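Local coordinates for A-type flavoprotein (Giardia intestinalis, PDB 2Q9U), which probably reduces dioxygen to water at a non-haem diiron site, using electrons passed on by a bound flavin mononucleotide, and so scavenges oxygen in the parasite, at residues H85-H90 and S169-G174. Sequence-based numbering, arbitrary orientation.
With FEO (mu-oxo-diiron), chain G.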
loop_
_atom_site.group_PDB
_atom_site.type_symbol
_atom_site.label_atom_id
_atom_site.label_comp_id
_atom_site.label_asym_id
_atom_site.label_seq_id
_atom_site.Cartn_x
_atom_site.Cartn_y
_atom_site.Cartn_z
ATOM N N HIS A 85 -13.426 -30.152 4.308
ATOM C CA HIS A 85 -12.817 -29.114 5.185
ATOM C C HIS A 85 -13.884 -28.028 5.412
ATOM O O HIS A 85 -14.635 -27.709 4.497
ATOM C CB HIS A 85 -11.575 -28.590 4.449
ATOM C CG HIS A 85 -10.746 -27.571 5.180
ATOM N ND1 HIS A 85 -10.485 -27.609 6.531
ATOM C CD2 HIS A 85 -10.016 -26.541 4.688
ATOM C CE1 HIS A 85 -9.690 -26.600 6.856
ATOM N NE2 HIS A 85 -9.377 -25.943 5.753
ATOM N N ALA A 86 -13.979 -27.483 6.623
ATOM C CA ALA A 86 -15.072 -26.580 6.946
ATOM C C ALA A 86 -14.674 -25.099 6.850
ATOM O O ALA A 86 -15.516 -24.218 7.040
ATOM C CB ALA A 86 -15.609 -26.886 8.354
ATOM N N GLU A 87 -13.395 -24.826 6.571
ATOM C CA GLU A 87 -12.934 -23.438 6.461
ATOM C C GLU A 87 -13.726 -22.672 5.391
ATOM O O GLU A 87 -14.105 -23.245 4.345
ATOM C CB GLU A 87 -11.410 -23.353 6.227
ATOM C CG GLU A 87 -10.838 -21.951 6.560
ATOM C CD GLU A 87 -9.360 -21.873 6.341
ATOM O OE1 GLU A 87 -8.705 -22.936 6.409
ATOM O OE2 GLU A 87 -8.866 -20.754 6.066
ATOM N N GLY A 88 -14.005 -21.396 5.678
ATOM C CA GLY A 88 -14.855 -20.549 4.822
ATOM C C GLY A 88 -14.514 -20.504 3.340
ATOM O O GLY A 88 -15.408 -20.434 2.496
ATOM N N ASP A 89 -13.230 -20.544 3.009
ATOM C CA ASP A 89 -12.834 -20.495 1.610
ATOM C C ASP A 89 -13.363 -21.663 0.767
ATOM O O ASP A 89 -13.518 -21.513 -0.437
ATOM C CB ASP A 89 -11.324 -20.290 1.420
ATOM C CG ASP A 89 -10.470 -21.331 2.147
ATOM O OD1 ASP A 89 -10.842 -21.788 3.242
ATOM O OD2 ASP A 89 -9.395 -21.678 1.621
ATOM N N HIS A 90 -13.654 -22.803 1.387
ATOM C CA HIS A 90 -14.264 -23.924 0.652
ATOM C C HIS A 90 -15.677 -24.234 1.090
ATOM O O HIS A 90 -16.229 -25.255 0.686
ATOM C CB HIS A 90 -13.428 -25.186 0.878
ATOM C CG HIS A 90 -11.979 -24.926 0.706
ATOM N ND1 HIS A 90 -11.427 -24.706 -0.531
ATOM C CD2 HIS A 90 -10.987 -24.736 1.609
ATOM C CE1 HIS A 90 -10.146 -24.409 -0.390
ATOM N NE2 HIS A 90 -9.853 -24.431 0.899
ATOM N N SER A 169 -7.513 -33.422 -2.873
ATOM C CA SER A 169 -6.688 -33.178 -1.687
ATOM C C SER A 169 -7.070 -31.921 -0.907
ATOM O O SER A 169 -6.454 -31.616 0.097
ATOM C CB SER A 169 -5.205 -33.104 -2.088
ATOM O OG SER A 169 -5.031 -32.106 -3.083
ATOM N N ASN A 170 -8.045 -31.173 -1.409
ATOM C CA ASN A 170 -8.498 -29.943 -0.736
ATOM C C ASN A 170 -7.285 -28.980 -0.577
ATOM O O ASN A 170 -6.599 -28.725 -1.573
ATOM C CB ASN A 170 -9.227 -30.316 0.583
ATOM C CG ASN A 170 -9.887 -29.133 1.259
ATOM O OD1 ASN A 170 -9.430 -28.675 2.303
ATOM N ND2 ASN A 170 -10.957 -28.630 0.663
ATOM N N ASP A 171 -7.007 -28.465 0.619
ATOM C CA ASP A 171 -5.897 -27.539 0.827
ATOM C C ASP A 171 -4.569 -28.209 0.467
ATOM O O ASP A 171 -3.611 -27.556 -0.026
ATOM C CB ASP A 171 -5.824 -27.071 2.285
ATOM C CG ASP A 171 -6.761 -25.888 2.603
ATOM O OD1 ASP A 171 -7.175 -25.099 1.704
ATOM O OD2 ASP A 171 -7.060 -25.751 3.802
ATOM N N GLY A 172 -4.491 -29.520 0.712
ATOM C CA GLY A 172 -3.280 -30.258 0.340
ATOM C C GLY A 172 -2.895 -30.048 -1.111
ATOM O O GLY A 172 -3.754 -30.067 -2.003
ATOM N N PHE A 173 -1.596 -29.851 -1.342
ATOM C CA PHE A 173 -1.028 -29.654 -2.685
ATOM C C PHE A 173 -1.471 -28.349 -3.336
ATOM O O PHE A 173 -1.244 -28.135 -4.525
ATOM C CB PHE A 173 -1.295 -30.842 -3.631
ATOM C CG PHE A 173 -0.634 -32.111 -3.180
ATOM C CD1 PHE A 173 -1.288 -32.964 -2.274
ATOM C CD2 PHE A 173 0.640 -32.433 -3.626
ATOM C CE1 PHE A 173 -0.653 -34.143 -1.825
ATOM C CE2 PHE A 173 1.287 -33.606 -3.193
ATOM C CZ PHE A 173 0.627 -34.456 -2.289
ATOM N N GLY A 174 -2.065 -27.463 -2.528
ATOM C CA GLY A 174 -2.581 -26.199 -3.034
ATOM C C GLY A 174 -1.531 -25.128 -3.238
ATOM O O GLY A 174 -0.414 -25.193 -2.671
HETATM FE FE1 FEO G . -8.161 -23.326 1.769
HETATM FE FE2 FEO G . -7.870 -24.349 5.057
HETATM O O FEO G . -8.885 -23.567 3.453
#
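The diiron site of the metallo-beta-lactamase-like domain is assembled here from the HxExDH loop that follows strand 80-82 and the turn leaving strand 166-170. D171 joins the two irons: its carboxylate bridges them, OD1 lying 2.0 Å from FE1 and OD2 2.0 Å from FE2, beside the oxo atom that also links the metals. The loop shares its ligands between them. H85 NE2 and E87 OE1 bind FE2, whereas D89 OD2 and H90 NE2 (2.2 Å) bind FE1; H152 adds a further ligand to FE2 and H230 one to FE1. The carboxylate of D171 is turned steeply against both rings, 75° from that of H85 and 67° from that of H90. Its oxygens approach the NE2 atoms as fellow ligands, without hydrogen bonds, and the irons would offset the repulsion among the acids. The N170 amide packs against both histidines, crossing H85 at about a right angle and meeting H90 tip to tip. Its OD1 sits 3.0 Å from H85 CB, while ND2 lies over one face of the H90 ring, toward the rim, and is hydrogen-bonded to D55. D155 holds H85 ND1, fixing the ring's rotation. E87, extended beyond CG, offers OE2 to Y267 of the second subunit and touches FMN, consistent with electron transfer between subunits. One weak bond steadies the bridging residue from behind: D171 N donates to N170 OD1 at 3.0 Å.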